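Local coordinates for TATA-box-binding protein (Sulfolobus acidocaldarius, PDB 1MP9), which probably binds the TATA box of archaeal promoters and helps to activate the genes that RNA polymerase transcribes from them, at residues 12-23 with 102-113; 54-62 with 71-79. All coordinates share one frame; numbering follows the deposited sequence.

Interaction 1 of 2, residues 12-23 with 102-113; sequences VVNIENIVATVT and PKIQIQNIVASA
Strands 12-23 and 103-113 run antiparallel along the middle of the nine-stranded sheet, from V13 opposite A113 to V22 opposite I104, so this pairing joins the first repeat to the second. The register slips by one residue twice. The backbone N-H groups of E16 and N17 both point to V110 O (N to O 2.9 and 3.1 Å), and those of Q107 and N108 both point to V19 O (2.8 and 3.1 Å). Two classic beta bulges result, one on each strand, as expected for the near-twofold relation between the repeats of the TBP saddle. V19, T21 and V110 look to one face, which in this family is the concave, DNA-binding side; there the amide of N17 is bonded to E134 of the second subunit. On the other face I15 CG2 meets I109 CG2 and I18 CG2 meets I106 CG2, each pair crossing at 4.1 Å. V22 lies side by side with I104, while its CG1 rests on P102 CB. Helix 77-93 covers the V22 end, and helix 168-184 the V13 end.

The bulged E16 also makes a side-chain hydrogen bond across the strands. Its chain bends at CG (chi2 -60°) and lays the carboxylate beside S112. S112 OG gives E16 OE2 a short bond of 2.5 Å on the anti lone pair, and N14 ND2 gripping the same oxygen from above the carboxylate plane helps to fix the group's rotation. In the other bulge Q107 curls back, with CG 3.5 Å from T21 OG1 and the amide nitrogen NE2 beside T21 CB.

Interaction 2 of 2, residues 54-62 with 71-79; sequences LESPKITSL and VTGAKSTDE
The carboxylate of E79 is sandwiched: P57 CB comes obliquely from one face to within 3.2 Å of OE2, and on the opposite face K75 N donates to OE1 at 2.8 Å, 62° out of the carboxylate plane. I59 CD1 approaches OE2 from K75's side, lower over the plane. That same methyl lies on the face of the peptide joining G73 to A74, 3.3 Å from A74 N. The other branch of I59, CG2, stands anti to the backbone N (chi1 -59° for CG1) and reaches V71 CG1 at 3.6 Å, crossing it obliquely. An alanine in place of E79 would probably leave K75 N without this acceptor and open a gap beside the P57 ring. Strands 59-63 and 68-72 form a beta hairpin in the first repeat, and T60 and T72 are its hydrogen-bonded pair here: T60 N to T72 O at 2.9 Å and T72 N to T60 O at 2.8 Å, both nearly straight. Their side chains touch through T60 CB and T72 CG2. At G73 the chain turns off with positive phi (117°); a CB there would run into K58 O. The turn leads to helix 77-93, where S76 is the N-cap and its OG accepts from E79 N.

From the N terminus, strand 12-23 comes first, and its partner in interaction 1 arrives only after the rest of the first repeat has been built. Within that long loop the chain forms the hairpin of interaction 2, whose 54-62 and 71-79 segments close a much shorter loop; helix 77-93 then carries the chain on to strand 103-114. The two contacts are therefore nested and do not cross. Strand 12-23 takes part in the sheet on both flanks, pairing with 103-114 on one and 68-72 on the other. A20 O meets V71 N there, and N17 ND2 bonds to T72 OG1, tying the hairpin to the seam between the repeats.

Interaction 1 of 2, residues 12-23 with 102-113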
loop_
_atom_site.group_PDB
_atom_site.type_symbol
_atom_site.label_atom_id
_atom_site.label_comp_id
_atom_site.label_asym_id
_atom_site.label_seq_id
_atom_site.Cartn_x
_atom_site.Cartn_y
_atom_site.Cartn_z
ATOM N N VAL A 12 13.585 -10.872 10.107
ATOM C CA VAL A 12 14.508 -11.204 9.034
ATOM C C VAL A 12 14.024 -10.511 7.764
ATOM O O VAL A 12 12.850 -10.646 7.364
ATOM C CB VAL A 12 14.557 -12.727 8.805
ATOM C CG1 VAL A 12 15.444 -13.053 7.586
ATOM C CG2 VAL A 12 15.105 -13.417 10.085
ATOM N N VAL A 13 14.935 -9.759 7.147
ATOM C CA VAL A 13 14.638 -9.006 5.948
ATOM C C VAL A 13 15.230 -9.702 4.724
ATOM O O VAL A 13 16.361 -10.163 4.772
ATOM C CB VAL A 13 15.242 -7.565 6.025
ATOM C CG1 VAL A 13 15.026 -6.829 4.677
ATOM C CG2 VAL A 13 14.589 -6.773 7.184
ATOM N N ASN A 14 14.455 -9.777 3.647
ATOM C CA ASN A 14 14.919 -10.371 2.403
ATOM C C ASN A 14 14.615 -9.417 1.244
ATOM O O ASN A 14 13.478 -8.955 1.113
ATOM C CB ASN A 14 14.192 -11.694 2.165
ATOM C CG ASN A 14 14.773 -12.466 1.011
ATOM O OD1 ASN A 14 15.949 -12.844 1.040
ATOM N ND2 ASN A 14 13.961 -12.715 -0.017
ATOM N N ILE A 15 15.607 -9.111 0.410
ATOM C CA ILE A 15 15.362 -8.250 -0.750
ATOM C C ILE A 15 14.802 -9.125 -1.851
ATOM O O ILE A 15 15.406 -10.121 -2.227
ATOM C CB ILE A 15 16.618 -7.585 -1.227
ATOM C CG1 ILE A 15 17.100 -6.654 -0.109
ATOM C CG2 ILE A 15 16.338 -6.796 -2.561
ATOM C CD1 ILE A 15 18.292 -5.819 -0.469
ATOM N N GLU A 16 13.618 -8.775 -2.331
ATOM C CA GLU A 16 12.961 -9.541 -3.383
ATOM C C GLU A 16 13.302 -8.990 -4.765
ATOM O O GLU A 16 13.382 -9.741 -5.722
ATOM C CB GLU A 16 11.438 -9.477 -3.193
ATOM C CG GLU A 16 10.928 -10.039 -1.848
ATOM C CD GLU A 16 11.296 -11.505 -1.659
ATOM O OE1 GLU A 16 11.657 -12.151 -2.655
ATOM O OE2 GLU A 16 11.229 -12.012 -0.521
ATOM N N ASN A 17 13.476 -7.677 -4.882
ATOM C CA ASN A 17 13.756 -7.104 -6.182
ATOM C C ASN A 17 14.230 -5.675 -6.069
ATOM O O ASN A 17 13.853 -4.946 -5.158
ATOM C CB ASN A 17 12.501 -7.092 -7.070
ATOM C CG ASN A 17 12.816 -6.676 -8.492
ATOM O OD1 ASN A 17 13.826 -7.104 -9.041
ATOM N ND2 ASN A 17 11.951 -5.871 -9.107
ATOM N N ILE A 18 15.055 -5.279 -7.016
ATOM C CA ILE A 18 15.536 -3.912 -7.051
ATOM C C ILE A 18 15.234 -3.381 -8.452
ATOM O O ILE A 18 15.455 -4.083 -9.442
ATOM C CB ILE A 18 17.048 -3.844 -6.821
ATOM C CG1 ILE A 18 17.385 -4.341 -5.409
ATOM C CG2 ILE A 18 17.544 -2.389 -7.054
ATOM C CD1 ILE A 18 18.853 -4.475 -5.153
ATOM N N VAL A 19 14.692 -2.175 -8.537
ATOM C CA VAL A 19 14.449 -1.577 -9.847
ATOM C C VAL A 19 15.404 -0.401 -9.881
ATOM O O VAL A 19 15.376 0.448 -8.977
ATOM C CB VAL A 19 12.974 -1.049 -10.033
ATOM C CG1 VAL A 19 12.805 -0.424 -11.462
ATOM C CG2 VAL A 19 11.979 -2.185 -9.881
ATOM N N ALA A 20 16.261 -0.357 -10.898
ATOM C CA ALA A 20 17.212 0.746 -11.005
ATOM C C ALA A 20 17.248 1.306 -12.430
ATOM O O ALA A 20 16.830 0.653 -13.386
ATOM C CB ALA A 20 18.660 0.272 -10.595
ATOM N N THR A 21 17.806 2.498 -12.533
ATOM C CA THR A 21 17.950 3.216 -13.778
ATOM C C THR A 21 19.431 3.384 -14.130
ATOM O O THR A 21 20.261 3.623 -13.246
ATOM C CB THR A 21 17.295 4.599 -13.640
ATOM O OG1 THR A 21 15.892 4.465 -13.867
ATOM C CG2 THR A 21 17.847 5.556 -14.635
ATOM N N VAL A 22 19.763 3.233 -15.414
ATOM C CA VAL A 22 21.127 3.420 -15.871
ATOM C C VAL A 22 21.036 4.364 -17.046
ATOM O O VAL A 22 20.418 4.036 -18.065
ATOM C CB VAL A 22 21.802 2.110 -16.344
ATOM C CG1 VAL A 22 23.228 2.416 -16.853
ATOM C CG2 VAL A 22 21.867 1.130 -15.219
ATOM N N THR A 23 21.632 5.543 -16.903
ATOM C CA THR A 23 21.574 6.521 -17.973
ATOM C C THR A 23 22.761 6.339 -18.895
ATOM O O THR A 23 23.910 6.379 -18.454
ATOM C CB THR A 23 21.541 7.941 -17.407
ATOM O OG1 THR A 23 20.461 8.044 -16.465
ATOM C CG2 THR A 23 21.308 8.946 -18.514
ATOM N N PRO A 102 28.457 5.194 -17.067
ATOM C CA PRO A 102 27.026 5.370 -16.812
ATOM C C PRO A 102 26.761 5.296 -15.318
ATOM O O PRO A 102 27.368 4.501 -14.614
ATOM C CB PRO A 102 26.398 4.204 -17.564
ATOM C CG PRO A 102 27.471 3.132 -17.476
ATOM C CD PRO A 102 28.722 3.928 -17.770
ATOM N N LYS A 103 25.871 6.135 -14.821
ATOM C CA LYS A 103 25.565 6.093 -13.403
ATOM C C LYS A 103 24.342 5.208 -13.199
ATOM O O LYS A 103 23.466 5.138 -14.050
ATOM C CB LYS A 103 25.284 7.497 -12.850
ATOM C CG LYS A 103 26.497 8.429 -12.819
ATOM C CD LYS A 103 26.126 9.751 -12.155
ATOM C CE LYS A 103 27.313 10.702 -12.059
ATOM N NZ LYS A 103 26.933 12.003 -11.419
ATOM N N ILE A 104 24.293 4.560 -12.047
ATOM C CA ILE A 104 23.206 3.668 -11.702
ATOM C C ILE A 104 22.431 4.249 -10.538
ATOM O O ILE A 104 23.012 4.479 -9.487
ATOM C CB ILE A 104 23.760 2.312 -11.260
ATOM C CG1 ILE A 104 24.453 1.616 -12.429
ATOM C CG2 ILE A 104 22.652 1.457 -10.700
ATOM C CD1 ILE A 104 25.093 0.284 -12.025
ATOM N N GLN A 105 21.137 4.480 -10.707
ATOM C CA GLN A 105 20.339 5.005 -9.613
ATOM C C GLN A 105 19.216 4.047 -9.232
ATOM O O GLN A 105 18.420 3.617 -10.078
ATOM C CB GLN A 105 19.732 6.372 -9.972
ATOM C CG GLN A 105 20.776 7.400 -10.372
ATOM C CD GLN A 105 20.219 8.808 -10.569
ATOM O OE1 GLN A 105 19.739 9.437 -9.622
ATOM N NE2 GLN A 105 20.295 9.312 -11.801
ATOM N N ILE A 106 19.139 3.711 -7.957
ATOM C CA ILE A 106 18.066 2.838 -7.516
ATOM C C ILE A 106 16.760 3.610 -7.468
ATOM O O ILE A 106 16.668 4.684 -6.853
ATOM C CB ILE A 106 18.345 2.227 -6.125
ATOM C CG1 ILE A 106 19.536 1.281 -6.231
ATOM C CG2 ILE A 106 17.091 1.448 -5.622
ATOM C CD1 ILE A 106 19.910 0.572 -4.940
ATOM N N GLN A 107 15.756 3.059 -8.133
ATOM C CA GLN A 107 14.425 3.651 -8.169
ATOM C C GLN A 107 13.529 3.071 -7.089
ATOM O O GLN A 107 12.756 3.793 -6.500
ATOM C CB GLN A 107 13.758 3.435 -9.536
ATOM C CG GLN A 107 14.531 4.073 -10.675
ATOM C CD GLN A 107 14.812 5.527 -10.382
ATOM O OE1 GLN A 107 13.908 6.269 -10.036
ATOM N NE2 GLN A 107 16.070 5.942 -10.503
ATOM N N ASN A 108 13.611 1.772 -6.839
ATOM C CA ASN A 108 12.772 1.181 -5.796
ATOM C C ASN A 108 13.354 -0.157 -5.382
ATOM O O ASN A 108 13.984 -0.835 -6.184
ATOM C CB ASN A 108 11.328 0.923 -6.287
ATOM C CG ASN A 108 10.408 0.368 -5.168
ATOM O OD1 ASN A 108 9.564 -0.522 -5.390
ATOM N ND2 ASN A 108 10.543 0.914 -3.997
ATOM N N ILE A 109 13.133 -0.510 -4.123
ATOM C CA ILE A 109 13.576 -1.783 -3.608
ATOM C C ILE A 109 12.329 -2.442 -3.042
ATOM O O ILE A 109 11.571 -1.799 -2.321
ATOM C CB ILE A 109 14.590 -1.603 -2.477
ATOM C CG1 ILE A 109 15.875 -0.972 -3.032
ATOM C CG2 ILE A 109 14.888 -2.976 -1.836
ATOM C CD1 ILE A 109 16.943 -0.751 -1.974
ATOM N N VAL A 110 12.064 -3.691 -3.407
ATOM C CA VAL A 110 10.906 -4.354 -2.822
ATOM C C VAL A 110 11.514 -5.431 -1.943
ATOM O O VAL A 110 12.367 -6.196 -2.391
ATOM C CB VAL A 110 9.991 -5.044 -3.873
ATOM C CG1 VAL A 110 8.863 -5.839 -3.109
ATOM C CG2 VAL A 110 9.370 -3.983 -4.837
ATOM N N ALA A 111 11.119 -5.481 -0.685
ATOM C CA ALA A 111 11.665 -6.506 0.208
ATOM C C ALA A 111 10.559 -7.151 0.957
ATOM O O ALA A 111 9.441 -6.618 1.019
ATOM C CB ALA A 111 12.627 -5.882 1.256
ATOM N N SER A 112 10.862 -8.309 1.529
ATOM C CA SER A 112 9.892 -8.970 2.382
ATOM C C SER A 112 10.576 -9.064 3.750
ATOM O O SER A 112 11.798 -8.820 3.883
ATOM C CB SER A 112 9.539 -10.374 1.890
ATOM O OG SER A 112 10.692 -11.192 1.793
ATOM N N ALA A 113 9.770 -9.340 4.775
ATOM C CA ALA A 113 10.296 -9.525 6.107
ATOM C C ALA A 113 9.433 -10.513 6.842
ATOM O O ALA A 113 8.252 -10.710 6.506
ATOM C CB ALA A 113 10.330 -8.221 6.879
#

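Interaction 2 of 2, residues 54-62 with 71-79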
loop_
_atom_site.group_PDB
_atom_site.type_symbol
_atom_site.label_atom_id
_atom_site.label_comp_id
_atom_site.label_asym_id
_atom_site.label_seq_id
_atom_site.Cartn_x
_atom_site.Cartn_y
_atom_site.Cartn_z
ATOM N N LEU A 54 18.313 -11.151 -19.593
ATOM C CA LEU A 54 19.501 -11.912 -19.253
ATOM C C LEU A 54 19.000 -13.123 -18.496
ATOM O O LEU A 54 17.974 -13.068 -17.808
ATOM C CB LEU A 54 20.441 -11.101 -18.376
ATOM C CG LEU A 54 21.341 -10.163 -19.170
ATOM C CD1 LEU A 54 22.166 -9.291 -18.245
ATOM C CD2 LEU A 54 22.240 -11.006 -20.045
ATOM N N GLU A 55 19.709 -14.228 -18.636
ATOM C CA GLU A 55 19.299 -15.431 -17.948
ATOM C C GLU A 55 20.307 -15.720 -16.858
ATOM O O GLU A 55 21.481 -15.387 -16.992
ATOM C CB GLU A 55 19.225 -16.590 -18.932
ATOM C CG GLU A 55 18.243 -17.635 -18.501
ATOM C CD GLU A 55 16.936 -17.018 -18.057
ATOM O OE1 GLU A 55 16.352 -16.231 -18.834
ATOM O OE2 GLU A 55 16.493 -17.320 -16.927
ATOM N N SER A 56 19.833 -16.311 -15.771
ATOM C CA SER A 56 20.681 -16.661 -14.629
ATOM C C SER A 56 21.876 -15.722 -14.414
ATOM O O SER A 56 22.942 -15.915 -15.006
ATOM C CB SER A 56 21.208 -18.087 -14.792
ATOM O OG SER A 56 22.150 -18.142 -15.851
ATOM N N PRO A 57 21.710 -14.705 -13.555
ATOM C CA PRO A 57 20.447 -14.487 -12.849
ATOM C C PRO A 57 19.406 -13.903 -13.808
ATOM O O PRO A 57 19.752 -13.320 -14.836
ATOM C CB PRO A 57 20.842 -13.533 -11.725
ATOM C CG PRO A 57 21.942 -12.728 -12.335
ATOM C CD PRO A 57 22.742 -13.745 -13.120
ATOM N N LYS A 58 18.136 -14.100 -13.477
ATOM C CA LYS A 58 17.051 -13.610 -14.299
ATOM C C LYS A 58 17.000 -12.092 -14.145
ATOM O O LYS A 58 16.693 -11.565 -13.072
ATOM C CB LYS A 58 15.729 -14.251 -13.861
ATOM C CG LYS A 58 14.523 -13.945 -14.754
ATOM C CD LYS A 58 13.284 -14.722 -14.292
ATOM C CE LYS A 58 13.428 -16.231 -14.556
ATOM N NZ LYS A 58 12.475 -17.071 -13.753
ATOM N N ILE A 59 17.334 -11.389 -15.213
ATOM C CA ILE A 59 17.314 -9.935 -15.184
ATOM C C ILE A 59 16.669 -9.406 -16.447
ATOM O O ILE A 59 16.863 -9.982 -17.521
ATOM C CB ILE A 59 18.736 -9.352 -15.141
ATOM C CG1 ILE A 59 19.475 -9.857 -13.906
ATOM C CG2 ILE A 59 18.667 -7.828 -15.112
ATOM C CD1 ILE A 59 18.936 -9.297 -12.619
ATOM N N THR A 60 15.880 -8.341 -16.322
ATOM C CA THR A 60 15.301 -7.752 -17.510
ATOM C C THR A 60 15.751 -6.316 -17.595
ATOM O O THR A 60 15.799 -5.594 -16.602
ATOM C CB THR A 60 13.777 -7.820 -17.536
ATOM O OG1 THR A 60 13.378 -9.190 -17.632
ATOM C CG2 THR A 60 13.211 -7.067 -18.780
ATOM N N SER A 61 16.124 -5.914 -18.799
ATOM C CA SER A 61 16.558 -4.548 -19.019
ATOM C C SER A 61 15.646 -3.955 -20.070
ATOM O O SER A 61 15.419 -4.564 -21.117
ATOM C CB SER A 61 18.003 -4.535 -19.515
ATOM O OG SER A 61 18.468 -3.197 -19.609
ATOM N N LEU A 62 15.083 -2.792 -19.783
ATOM C CA LEU A 62 14.206 -2.115 -20.752
ATOM C C LEU A 62 15.014 -0.905 -21.198
ATOM O O LEU A 62 15.380 -0.067 -20.360
ATOM C CB LEU A 62 12.904 -1.671 -20.077
ATOM C CG LEU A 62 12.189 -2.801 -19.323
ATOM C CD1 LEU A 62 10.999 -2.256 -18.587
ATOM C CD2 LEU A 62 11.726 -3.885 -20.325
ATOM N N VAL A 71 16.581 -1.458 -15.248
ATOM C CA VAL A 71 17.015 -2.829 -14.981
ATOM C C VAL A 71 16.247 -3.371 -13.784
ATOM O O VAL A 71 16.197 -2.742 -12.718
ATOM C CB VAL A 71 18.531 -2.856 -14.725
ATOM C CG1 VAL A 71 19.008 -4.276 -14.413
ATOM C CG2 VAL A 71 19.250 -2.333 -15.985
ATOM N N THR A 72 15.646 -4.542 -13.961
ATOM C CA THR A 72 14.846 -5.131 -12.913
ATOM C C THR A 72 15.195 -6.601 -12.703
ATOM O O THR A 72 15.640 -7.278 -13.641
ATOM C CB THR A 72 13.351 -4.985 -13.265
ATOM O OG1 THR A 72 12.558 -5.433 -12.183
ATOM C CG2 THR A 72 13.005 -5.809 -14.527
ATOM N N GLY A 73 15.022 -7.081 -11.474
ATOM C CA GLY A 73 15.312 -8.477 -11.182
ATOM C C GLY A 73 16.420 -8.762 -10.180
ATOM O O GLY A 73 16.383 -9.805 -9.507
ATOM N N ALA A 74 17.399 -7.863 -10.048
ATOM C CA ALA A 74 18.510 -8.094 -9.111
ATOM C C ALA A 74 18.014 -8.082 -7.662
ATOM O O ALA A 74 17.087 -7.329 -7.324
ATOM C CB ALA A 74 19.578 -7.034 -9.295
ATOM N N LYS A 75 18.619 -8.910 -6.809
ATOM C CA LYS A 75 18.208 -8.983 -5.410
ATOM C C LYS A 75 19.238 -8.440 -4.470
ATOM O O LYS A 75 19.082 -8.571 -3.268
ATOM C CB LYS A 75 17.852 -10.418 -5.018
ATOM C CG LYS A 75 16.630 -10.904 -5.757
ATOM C CD LYS A 75 16.324 -12.380 -5.554
ATOM C CE LYS A 75 15.154 -12.777 -6.458
ATOM N NZ LYS A 75 14.694 -14.196 -6.310
ATOM N N SER A 76 20.295 -7.853 -5.021
ATOM C CA SER A 76 21.360 -7.237 -4.233
ATOM C C SER A 76 22.114 -6.206 -5.079
ATOM O O SER A 76 22.060 -6.251 -6.316
ATOM C CB SER A 76 22.364 -8.301 -3.720
ATOM O OG SER A 76 23.216 -8.765 -4.758
ATOM N N THR A 77 22.822 -5.283 -4.426
ATOM C CA THR A 77 23.565 -4.272 -5.171
ATOM C C THR A 77 24.635 -4.943 -6.017
ATOM O O THR A 77 24.821 -4.593 -7.183
ATOM C CB THR A 77 24.257 -3.249 -4.243
ATOM O OG1 THR A 77 25.211 -3.930 -3.424
ATOM C CG2 THR A 77 23.243 -2.544 -3.362
ATOM N N ASP A 78 25.341 -5.915 -5.446
ATOM C CA ASP A 78 26.368 -6.611 -6.219
ATOM C C ASP A 78 25.773 -7.257 -7.456
ATOM O O ASP A 78 26.357 -7.199 -8.559
ATOM C CB ASP A 78 27.060 -7.681 -5.375
ATOM C CG ASP A 78 28.024 -7.086 -4.401
ATOM O OD1 ASP A 78 28.754 -6.158 -4.815
ATOM O OD2 ASP A 78 28.058 -7.526 -3.232
ATOM N N GLU A 79 24.606 -7.865 -7.275
ATOM C CA GLU A 79 23.927 -8.516 -8.380
ATOM C C GLU A 79 23.542 -7.474 -9.437
ATOM O O GLU A 79 23.664 -7.716 -10.646
ATOM C CB GLU A 79 22.672 -9.231 -7.882
ATOM C CG GLU A 79 22.389 -10.553 -8.608
ATOM C CD GLU A 79 20.906 -10.935 -8.603
ATOM O OE1 GLU A 79 20.308 -11.066 -7.502
ATOM O OE2 GLU A 79 20.345 -11.098 -9.715
#